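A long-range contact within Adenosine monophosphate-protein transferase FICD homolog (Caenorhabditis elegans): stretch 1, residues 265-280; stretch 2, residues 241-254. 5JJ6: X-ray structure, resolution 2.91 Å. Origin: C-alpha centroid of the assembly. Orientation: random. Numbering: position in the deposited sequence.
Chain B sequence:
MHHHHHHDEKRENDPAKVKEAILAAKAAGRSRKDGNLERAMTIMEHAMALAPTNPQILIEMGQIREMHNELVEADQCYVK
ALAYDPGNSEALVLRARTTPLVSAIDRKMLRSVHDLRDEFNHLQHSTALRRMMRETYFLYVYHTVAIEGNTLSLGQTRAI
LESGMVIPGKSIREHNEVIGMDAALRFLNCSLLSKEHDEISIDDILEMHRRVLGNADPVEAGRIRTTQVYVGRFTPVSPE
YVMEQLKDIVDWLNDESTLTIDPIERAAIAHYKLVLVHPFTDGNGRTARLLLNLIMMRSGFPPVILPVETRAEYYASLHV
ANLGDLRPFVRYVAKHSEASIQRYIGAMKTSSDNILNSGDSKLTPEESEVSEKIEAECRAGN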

ATOM      1  N   GLU B 265     -13.635 -29.785   5.984  1.00 49.71           N
ATOM      2  CA  GLU B 265     -12.705 -30.396   5.047  1.00 51.46           C
ATOM      3  C   GLU B 265     -12.570 -29.569   3.763  1.00 48.75           C
ATOM      4  O   GLU B 265     -11.471 -29.401   3.228  1.00 45.59           O
ATOM      5  CB  GLU B 265     -13.141 -31.818   4.743  1.00 50.80           C
ATOM      6  CG  GLU B 265     -12.002 -32.674   4.280  1.00 62.56           C
ATOM      7  CD  GLU B 265     -12.346 -34.142   4.302  1.00 72.46           C
ATOM      8  OE1 GLU B 265     -13.360 -34.501   4.948  1.00 71.61           O
ATOM      9  OE2 GLU B 265     -11.593 -34.929   3.683  1.00 77.17           O
ATOM     10  N   ARG B 266     -13.696 -29.056   3.281  1.00 48.23           N
ATOM     11  CA  ARG B 266     -13.717 -28.152   2.140  1.00 46.58           C
ATOM     12  C   ARG B 266     -12.750 -26.969   2.394  1.00 46.15           C
ATOM     13  O   ARG B 266     -11.955 -26.583   1.524  1.00 43.07           O
ATOM     14  CB  ARG B 266     -15.150 -27.675   1.887  1.00 43.35           C
ATOM     15  CG  ARG B 266     -15.311 -26.812   0.660  1.00 46.29           C
ATOM     16  CD  ARG B 266     -16.768 -26.756   0.204  1.00 50.67           C
ATOM     17  NE  ARG B 266     -17.670 -26.274   1.249  1.00 56.09           N
ATOM     18  CZ  ARG B 266     -18.764 -26.914   1.655  1.00 57.31           C
ATOM     19  NH1 ARG B 266     -19.102 -28.076   1.112  1.00 58.70           N
ATOM     20  NH2 ARG B 266     -19.522 -26.397   2.614  1.00 64.44           N
ATOM     21  N   ALA B 267     -12.848 -26.393   3.591  1.00 43.24           N
ATOM     22  CA  ALA B 267     -12.008 -25.280   4.016  1.00 41.15           C
ATOM     23  C   ALA B 267     -10.515 -25.643   4.068  1.00 41.91           C
ATOM     24  O   ALA B 267      -9.660 -24.918   3.547  1.00 40.39           O
ATOM     25  CB  ALA B 267     -12.475 -24.778   5.367  1.00 38.07           C
ATOM     26  N   ALA B 268     -10.202 -26.759   4.716  1.00 41.13           N
ATOM     27  CA  ALA B 268      -8.824 -27.210   4.788  1.00 38.41           C
ATOM     28  C   ALA B 268      -8.234 -27.427   3.389  1.00 41.82           C
ATOM     29  O   ALA B 268      -7.101 -27.020   3.093  1.00 41.97           O
ATOM     30  CB  ALA B 268      -8.737 -28.484   5.605  1.00 39.10           C
ATOM     31  N   ILE B 269      -9.005 -28.063   2.520  1.00 41.78           N
ATOM     32  CA  ILE B 269      -8.507 -28.356   1.187  1.00 44.66           C
ATOM     33  C   ILE B 269      -8.308 -27.056   0.397  1.00 40.43           C
ATOM     34  O   ILE B 269      -7.343 -26.918  -0.354  1.00 38.67           O
ATOM     35  CB  ILE B 269      -9.455 -29.313   0.421  1.00 44.62           C
ATOM     36  CG1 ILE B 269      -9.531 -30.668   1.112  1.00 39.96           C
ATOM     37  CG2 ILE B 269      -8.995 -29.504  -1.023  1.00 43.73           C
ATOM     38  CD1 ILE B 269     -10.637 -31.553   0.561  1.00 45.71           C
ATOM     39  N   ALA B 270      -9.218 -26.105   0.578  1.00 38.47           N
ATOM     40  CA  ALA B 270      -9.075 -24.798  -0.051  1.00 40.28           C
ATOM     41  C   ALA B 270      -7.769 -24.131   0.365  1.00 39.36           C
ATOM     42  O   ALA B 270      -6.965 -23.716  -0.481  1.00 36.82           O
ATOM     43  CB  ALA B 270     -10.227 -23.933   0.302  1.00 38.61           C
ATOM     44  N   HIS B 271      -7.582 -24.023   1.677  1.00 36.10           N
ATOM     45  CA  HIS B 271      -6.353 -23.497   2.243  1.00 33.62           C
ATOM     46  C   HIS B 271      -5.124 -24.134   1.604  1.00 37.78           C
ATOM     47  O   HIS B 271      -4.196 -23.440   1.177  1.00 39.03           O
ATOM     48  CB  HIS B 271      -6.322 -23.743   3.743  1.00 36.51           C
ATOM     49  CG  HIS B 271      -5.109 -23.190   4.414  1.00 39.64           C
ATOM     50  ND1 HIS B 271      -3.842 -23.684   4.192  1.00 40.74           N
ATOM     51  CD2 HIS B 271      -4.970 -22.199   5.326  1.00 38.90           C
ATOM     52  CE1 HIS B 271      -2.974 -23.009   4.922  1.00 39.22           C
ATOM     53  NE2 HIS B 271      -3.633 -22.106   5.624  1.00 37.75           N
ATOM     54  N   TYR B 272      -5.141 -25.463   1.543  1.00 41.28           N
ATOM     55  CA  TYR B 272      -4.018 -26.243   1.038  1.00 40.50           C
ATOM     56  C   TYR B 272      -3.740 -25.951  -0.437  1.00 38.67           C
ATOM     57  O   TYR B 272      -2.597 -25.706  -0.841  1.00 38.88           O
ATOM     58  CB  TYR B 272      -4.298 -27.744   1.216  1.00 45.37           C
ATOM     59  CG  TYR B 272      -3.193 -28.633   0.690  1.00 43.79           C
ATOM     60  CD1 TYR B 272      -1.921 -28.590   1.255  1.00 47.04           C
ATOM     61  CD2 TYR B 272      -3.403 -29.476  -0.393  1.00 42.01           C
ATOM     62  CE1 TYR B 272      -0.896 -29.382   0.781  1.00 46.89           C
ATOM     63  CE2 TYR B 272      -2.379 -30.275  -0.885  1.00 46.50           C
ATOM     64  CZ  TYR B 272      -1.126 -30.220  -0.288  1.00 51.65           C
ATOM     65  OH  TYR B 272      -0.086 -30.999  -0.752  1.00 57.61           O
ATOM     66  N   LYS B 273      -4.798 -25.984  -1.236  1.00 37.10           N
ATOM     67  CA  LYS B 273      -4.684 -25.737  -2.661  1.00 38.31           C
ATOM     68  C   LYS B 273      -4.127 -24.345  -2.947  1.00 40.36           C
ATOM     69  O   LYS B 273      -3.203 -24.195  -3.752  1.00 42.03           O
ATOM     70  CB  LYS B 273      -6.037 -25.921  -3.358  1.00 43.58           C
ATOM     71  CG  LYS B 273      -6.548 -27.385  -3.390  1.00 49.08           C
ATOM     72  CD  LYS B 273      -7.676 -27.560  -4.416  1.00 43.67           C
ATOM     73  CE  LYS B 273      -7.099 -27.320  -5.808  1.00 40.86           C
ATOM     74  NZ  LYS B 273      -8.123 -27.058  -6.848  1.00 51.97           N
ATOM     75  N   LEU B 274      -4.676 -23.331  -2.282  1.00 40.19           N
ATOM     76  CA  LEU B 274      -4.213 -21.966  -2.490  1.00 38.91           C
ATOM     77  C   LEU B 274      -2.746 -21.820  -2.058  1.00 38.53           C
ATOM     78  O   LEU B 274      -1.925 -21.241  -2.782  1.00 35.72           O
ATOM     79  CB  LEU B 274      -5.089 -20.957  -1.724  1.00 37.07           C
ATOM     80  CG  LEU B 274      -4.754 -19.475  -1.985  1.00 34.92           C
ATOM     81  CD1 LEU B 274      -4.922 -19.106  -3.444  1.00 36.14           C
ATOM     82  CD2 LEU B 274      -5.575 -18.562  -1.137  1.00 40.54           C
ATOM     83  N   VAL B 275      -2.410 -22.362  -0.892  1.00 35.23           N
ATOM     84  CA  VAL B 275      -1.039 -22.262  -0.418  1.00 38.11           C
ATOM     85  C   VAL B 275      -0.062 -22.949  -1.376  1.00 43.68           C
ATOM     86  O   VAL B 275       1.065 -22.490  -1.553  1.00 45.15           O
ATOM     87  CB  VAL B 275      -0.884 -22.883   0.982  1.00 41.52           C
ATOM     88  CG1 VAL B 275       0.597 -23.112   1.314  1.00 42.97           C
ATOM     89  CG2 VAL B 275      -1.547 -22.001   2.034  1.00 38.91           C
ATOM     90  N   LEU B 276      -0.496 -24.031  -2.017  1.00 43.76           N
ATOM     91  CA  LEU B 276       0.390 -24.733  -2.929  1.00 44.34           C
ATOM     92  C   LEU B 276       0.519 -24.080  -4.303  1.00 45.76           C
ATOM     93  O   LEU B 276       1.612 -24.061  -4.866  1.00 52.76           O
ATOM     94  CB  LEU B 276      -0.045 -26.192  -3.083  1.00 49.58           C
ATOM     95  CG  LEU B 276       1.043 -27.100  -2.492  1.00 50.14           C
ATOM     96  CD1 LEU B 276       1.232 -26.805  -0.993  1.00 46.06           C
ATOM     97  CD2 LEU B 276       0.725 -28.567  -2.720  1.00 49.76           C
ATOM     98  N   VAL B 277      -0.561 -23.530  -4.845  1.00 42.41           N
ATOM     99  CA  VAL B 277      -0.425 -22.746  -6.073  1.00 43.75           C
ATOM    100  C   VAL B 277       0.424 -21.494  -5.811  1.00 46.87           C
ATOM    101  O   VAL B 277       1.292 -21.138  -6.617  1.00 46.96           O
ATOM    102  CB  VAL B 277      -1.794 -22.306  -6.636  1.00 43.65           C
ATOM    103  CG1 VAL B 277      -1.610 -21.443  -7.868  1.00 45.09           C
ATOM    104  CG2 VAL B 277      -2.638 -23.497  -6.973  1.00 44.89           C
ATOM    105  N   HIS B 278       0.159 -20.856  -4.668  1.00 46.17           N
ATOM    106  CA  HIS B 278       0.807 -19.610  -4.212  1.00 48.28           C
ATOM    107  C   HIS B 278       0.940 -18.564  -5.340  1.00 45.34           C
ATOM    108  O   HIS B 278       2.033 -18.285  -5.828  1.00 46.19           O
ATOM    109  CB  HIS B 278       2.156 -19.891  -3.505  1.00 46.30           C
ATOM    110  CG  HIS B 278       3.225 -20.473  -4.376  1.00 58.16           C
ATOM    111  ND1 HIS B 278       4.113 -19.691  -5.083  1.00 62.64           N
ATOM    112  CD2 HIS B 278       3.583 -21.759  -4.615  1.00 62.26           C
ATOM    113  CE1 HIS B 278       4.956 -20.470  -5.741  1.00 63.01           C
ATOM    114  NE2 HIS B 278       4.657 -21.729  -5.474  1.00 64.34           N
ATOM    115  N   PRO B 279      -0.205 -17.994  -5.754  1.00 41.64           N
ATOM    116  CA  PRO B 279      -0.374 -17.099  -6.910  1.00 44.38           C
ATOM    117  C   PRO B 279       0.114 -15.662  -6.683  1.00 48.83           C
ATOM    118  O   PRO B 279       0.130 -14.844  -7.606  1.00 49.00           O
ATOM    119  CB  PRO B 279      -1.886 -17.108  -7.128  1.00 47.47           C
ATOM    120  CG  PRO B 279      -2.447 -17.362  -5.770  1.00 42.50           C
ATOM    121  CD  PRO B 279      -1.489 -18.271  -5.083  1.00 37.54           C
ATOM    122  N   PHE B 280       0.489 -15.353  -5.449  1.00 49.11           N
ATOM    123  CA  PHE B 280       0.970 -14.029  -5.117  1.00 45.20           C
ATOM    124  C   PHE B 280       2.446 -14.083  -4.763  1.00 48.84           C
ATOM    125  O   PHE B 280       2.954 -15.139  -4.398  1.00 50.80           O
ATOM    126  CB  PHE B 280       0.165 -13.448  -3.955  1.00 43.05           C
ATOM    127  CG  PHE B 280      -1.314 -13.548  -4.137  1.00 39.92           C
ATOM    128  CD1 PHE B 280      -1.964 -12.736  -5.054  1.00 41.17           C
ATOM    129  CD2 PHE B 280      -2.059 -14.429  -3.378  1.00 38.77           C
ATOM    130  CE1 PHE B 280      -3.323 -12.812  -5.228  1.00 40.11           C
ATOM    131  CE2 PHE B 280      -3.427 -14.512  -3.538  1.00 39.97           C
ATOM    132  CZ  PHE B 280      -4.062 -13.700  -4.468  1.00 42.22           C
TER
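Stretch 2 241-254: YVMEQLKDIVDWLN

Stretch 2 is helical throughout, from Tyr 241 to Asn 254, and its backbone repeats the i to i+4 hydrogen bond, as in Ile 249 N to Gln 245 O at 3.0 Å. It packs antiparallel to helix 265-277: the N-to-C directions differ by 175° and the axes approach to 10.6 Å. The register follows from the nearest CA pairs, Lys 273 CA to Ile 249 CA at 7.2 Å and Val 277 CA to Gln 245 CA at 7.1 Å. Beyond the helix end, where His 278 takes positive phi, Pro 279 CA comes within 6.0 Å of Val 242 CA.

Apolar packing dominates the 647 Å² buried. Ile 249 CD1 lies 3.7 Å from Val 277 CG2, while Leu 246 CD2 meets Leu 274 CD1 at 4.0 Å and Pro 279 CG at 3.8 Å. Val 242 CG1 closes that end, 3.6 Å from Pro 279 CB.

At the other end, Trp 252, chi1 t, places CH2 3.6 Å from Ile 269 CG2. The edge of the Trp 252 ring meets Arg 266 O, with Trp 252 CH2 3.7 Å from that oxygen, and Lys 273 CD covers one face.

Polar atoms add proximity without hydrogen bonds across the modelled interface: Gln 245 OE1 is 3.7 Å from Val 277 CG1, and Lys 273 NZ stays 4.3 Å from Asp 248 O.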

ATOM      1  N   TYR B 241      -0.894 -18.857 -16.829  1.00 69.86           N
ATOM      2  CA  TYR B 241      -0.908 -20.149 -16.160  1.00 67.95           C
ATOM      3  C   TYR B 241      -1.303 -20.044 -14.688  1.00 64.35           C
ATOM      4  O   TYR B 241      -2.071 -20.873 -14.188  1.00 65.01           O
ATOM      5  CB  TYR B 241       0.461 -20.831 -16.280  1.00 69.42           C
ATOM      6  CG  TYR B 241       0.574 -22.110 -15.475  1.00 71.04           C
ATOM      7  CD1 TYR B 241      -0.049 -23.282 -15.902  1.00 71.70           C
ATOM      8  CD2 TYR B 241       1.294 -22.144 -14.281  1.00 66.67           C
ATOM      9  CE1 TYR B 241       0.041 -24.457 -15.166  1.00 72.17           C
ATOM     10  CE2 TYR B 241       1.398 -23.309 -13.540  1.00 70.85           C
ATOM     11  CZ  TYR B 241       0.765 -24.466 -13.984  1.00 75.85           C
ATOM     12  OH  TYR B 241       0.862 -25.631 -13.249  1.00 62.25           O
ATOM     13  N   VAL B 242      -0.817 -19.020 -13.999  1.00 62.46           N
ATOM     14  CA  VAL B 242      -1.143 -18.895 -12.587  1.00 62.09           C
ATOM     15  C   VAL B 242      -2.610 -18.495 -12.459  1.00 56.96           C
ATOM     16  O   VAL B 242      -3.344 -19.007 -11.594  1.00 55.85           O
ATOM     17  CB  VAL B 242      -0.219 -17.875 -11.887  1.00 64.30           C
ATOM     18  CG1 VAL B 242      -0.599 -17.714 -10.429  1.00 60.58           C
ATOM     19  CG2 VAL B 242       1.232 -18.321 -11.999  1.00 57.46           C
ATOM     20  N   MET B 243      -3.044 -17.601 -13.341  1.00 56.40           N
ATOM     21  CA  MET B 243      -4.439 -17.206 -13.365  1.00 56.51           C
ATOM     22  C   MET B 243      -5.326 -18.436 -13.608  1.00 59.33           C
ATOM     23  O   MET B 243      -6.355 -18.619 -12.945  1.00 58.39           O
ATOM     24  CB  MET B 243      -4.679 -16.141 -14.432  1.00 58.71           C
ATOM     25  CG  MET B 243      -6.003 -15.422 -14.296  1.00 62.23           C
ATOM     26  SD  MET B 243      -6.125 -14.502 -12.754  1.00 68.89           S
ATOM     27  CE  MET B 243      -5.049 -13.111 -13.108  1.00 71.93           C
ATOM     28  N   GLU B 244      -4.922 -19.288 -14.549  1.00 58.88           N
ATOM     29  CA  GLU B 244      -5.708 -20.481 -14.856  1.00 56.72           C
ATOM     30  C   GLU B 244      -5.757 -21.451 -13.658  1.00 54.78           C
ATOM     31  O   GLU B 244      -6.809 -22.037 -13.393  1.00 52.34           O
ATOM     32  CB  GLU B 244      -5.199 -21.159 -16.131  1.00 62.18           C
ATOM     33  CG  GLU B 244      -4.265 -22.331 -15.960  1.00 71.85           C
ATOM     34  CD  GLU B 244      -3.995 -23.040 -17.278  1.00 88.64           C
ATOM     35  OE1 GLU B 244      -4.386 -22.501 -18.341  1.00 88.93           O
ATOM     36  OE2 GLU B 244      -3.400 -24.141 -17.249  1.00 97.71           O
ATOM     37  N   GLN B 245      -4.648 -21.623 -12.930  1.00 53.51           N
ATOM     38  CA  GLN B 245      -4.692 -22.482 -11.742  1.00 51.37           C
ATOM     39  C   GLN B 245      -5.667 -21.927 -10.706  1.00 53.72           C
ATOM     40  O   GLN B 245      -6.400 -22.688 -10.054  1.00 51.02           O
ATOM     41  CB  GLN B 245      -3.322 -22.643 -11.085  1.00 50.11           C
ATOM     42  CG  GLN B 245      -2.174 -23.029 -11.977  1.00 54.82           C
ATOM     43  CD  GLN B 245      -0.965 -23.499 -11.160  1.00 67.40           C
ATOM     44  OE1 GLN B 245      -0.016 -22.744 -10.934  1.00 66.64           O
ATOM     45  NE2 GLN B 245      -1.014 -24.747 -10.691  1.00 72.02           N
ATOM     46  N   LEU B 246      -5.684 -20.602 -10.563  1.00 54.99           N
ATOM     47  CA  LEU B 246      -6.659 -19.965  -9.680  1.00 52.91           C
ATOM     48  C   LEU B 246      -8.088 -20.263 -10.108  1.00 54.40           C
ATOM     49  O   LEU B 246      -8.972 -20.510  -9.268  1.00 49.93           O
ATOM     50  CB  LEU B 246      -6.454 -18.462  -9.637  1.00 54.74           C
ATOM     51  CG  LEU B 246      -5.490 -17.989  -8.569  1.00 56.57           C
ATOM     52  CD1 LEU B 246      -5.798 -16.540  -8.279  1.00 60.61           C
ATOM     53  CD2 LEU B 246      -5.645 -18.843  -7.319  1.00 54.47           C
ATOM     54  N   LYS B 247      -8.311 -20.189 -11.416  1.00 52.71           N
ATOM     55  CA  LYS B 247      -9.614 -20.497 -11.983  1.00 56.07           C
ATOM     56  C   LYS B 247     -10.009 -21.937 -11.645  1.00 55.02           C
ATOM     57  O   LYS B 247     -11.147 -22.201 -11.260  1.00 53.88           O
ATOM     58  CB  LYS B 247      -9.601 -20.275 -13.498  1.00 63.63           C
ATOM     59  CG  LYS B 247     -10.905 -20.620 -14.216  1.00 69.08           C
ATOM     60  CD  LYS B 247     -10.720 -20.657 -15.738  1.00 63.76           C
ATOM     61  CE  LYS B 247     -11.562 -21.763 -16.367  1.00 70.90           C
ATOM     62  NZ  LYS B 247     -13.004 -21.657 -15.995  1.00 65.29           N
ATOM     63  N   ASP B 248      -9.073 -22.868 -11.783  1.00 53.43           N
ATOM     64  CA  ASP B 248      -9.342 -24.257 -11.420  1.00 51.51           C
ATOM     65  C   ASP B 248      -9.771 -24.311  -9.948  1.00 47.21           C
ATOM     66  O   ASP B 248     -10.711 -25.022  -9.592  1.00 51.54           O
ATOM     67  CB  ASP B 248      -8.128 -25.155 -11.699  1.00 51.65           C
ATOM     68  N   ILE B 249      -9.074 -23.575  -9.090  1.00 46.42           N
ATOM     69  CA  ILE B 249      -9.441 -23.574  -7.675  1.00 48.21           C
ATOM     70  C   ILE B 249     -10.881 -23.099  -7.450  1.00 50.45           C
ATOM     71  O   ILE B 249     -11.675 -23.790  -6.800  1.00 52.87           O
ATOM     72  CB  ILE B 249      -8.487 -22.696  -6.832  1.00 46.06           C
ATOM     73  CG1 ILE B 249      -7.074 -23.272  -6.873  1.00 40.89           C
ATOM     74  CG2 ILE B 249      -8.996 -22.587  -5.386  1.00 37.40           C
ATOM     75  CD1 ILE B 249      -6.051 -22.466  -6.161  1.00 39.65           C
ATOM     76  N   VAL B 250     -11.224 -21.925  -7.978  1.00 52.42           N
ATOM     77  CA  VAL B 250     -12.562 -21.375  -7.734  1.00 51.94           C
ATOM     78  C   VAL B 250     -13.636 -22.296  -8.305  1.00 54.65           C
ATOM     79  O   VAL B 250     -14.678 -22.524  -7.667  1.00 55.96           O
ATOM     80  CB  VAL B 250     -12.735 -19.939  -8.293  1.00 53.76           C
ATOM     81  CG1 VAL B 250     -11.852 -18.952  -7.515  1.00 52.55           C
ATOM     82  CG2 VAL B 250     -12.455 -19.873  -9.780  1.00 54.18           C
ATOM     83  N   ASP B 251     -13.385 -22.829  -9.500  1.00 56.51           N
ATOM     84  CA  ASP B 251     -14.355 -23.702 -10.146  1.00 55.81           C
ATOM     85  C   ASP B 251     -14.565 -24.922  -9.259  1.00 56.03           C
ATOM     86  O   ASP B 251     -15.702 -25.352  -9.061  1.00 61.66           O
ATOM     87  CB  ASP B 251     -13.917 -24.122 -11.545  1.00 56.09           C
ATOM     88  CG  ASP B 251     -13.936 -22.969 -12.534  1.00 64.87           C
ATOM     89  OD1 ASP B 251     -14.924 -22.196 -12.552  1.00 67.22           O
ATOM     90  OD2 ASP B 251     -12.984 -22.874 -13.338  1.00 69.77           O
ATOM     91  N   TRP B 252     -13.482 -25.473  -8.715  1.00 51.47           N
ATOM     92  CA  TRP B 252     -13.636 -26.572  -7.773  1.00 53.10           C
ATOM     93  C   TRP B 252     -14.499 -26.149  -6.567  1.00 55.91           C
ATOM     94  O   TRP B 252     -15.321 -26.938  -6.089  1.00 55.22           O
ATOM     95  CB  TRP B 252     -12.282 -27.081  -7.270  1.00 49.72           C
ATOM     96  CG  TRP B 252     -12.456 -28.004  -6.096  1.00 48.91           C
ATOM     97  CD1 TRP B 252     -12.931 -29.281  -6.122  1.00 53.21           C
ATOM     98  CD2 TRP B 252     -12.218 -27.696  -4.717  1.00 46.94           C
ATOM     99  NE1 TRP B 252     -12.978 -29.799  -4.850  1.00 50.48           N
ATOM    100  CE2 TRP B 252     -12.550 -28.843  -3.972  1.00 47.00           C
ATOM    101  CE3 TRP B 252     -11.748 -26.567  -4.048  1.00 46.79           C
ATOM    102  CZ2 TRP B 252     -12.419 -28.892  -2.591  1.00 45.60           C
ATOM    103  CZ3 TRP B 252     -11.627 -26.621  -2.678  1.00 47.25           C
ATOM    104  CH2 TRP B 252     -11.955 -27.777  -1.964  1.00 43.78           C
ATOM    105  N   LEU B 253     -14.332 -24.910  -6.095  1.00 49.21           N
ATOM    106  CA  LEU B 253     -15.112 -24.424  -4.952  1.00 50.44           C
ATOM    107  C   LEU B 253     -16.612 -24.259  -5.226  1.00 55.55           C
ATOM    108  O   LEU B 253     -17.431 -24.410  -4.315  1.00 48.88           O
ATOM    109  CB  LEU B 253     -14.565 -23.079  -4.452  1.00 54.03           C
ATOM    110  CG  LEU B 253     -13.556 -23.011  -3.305  1.00 48.66           C
ATOM    111  CD1 LEU B 253     -13.264 -21.570  -2.985  1.00 53.86           C
ATOM    112  CD2 LEU B 253     -14.100 -23.693  -2.075  1.00 44.97           C
ATOM    113  N   ASN B 254     -16.983 -23.912  -6.455  1.00 56.69           N
ATOM    114  CA  ASN B 254     -18.398 -23.649  -6.723  1.00 59.63           C
ATOM    115  C   ASN B 254     -19.138 -24.817  -7.364  1.00 61.79           C
ATOM    116  O   ASN B 254     -20.363 -24.791  -7.475  1.00 66.05           O
ATOM    117  CB  ASN B 254     -18.557 -22.405  -7.586  1.00 58.27           C
ATOM    118  CG  ASN B 254     -18.145 -21.158  -6.859  1.00 59.25           C
ATOM    119  OD1 ASN B 254     -18.426 -21.007  -5.668  1.00 64.05           O
ATOM    120  ND2 ASN B 254     -17.467 -20.256  -7.561  1.00 62.35           N
TER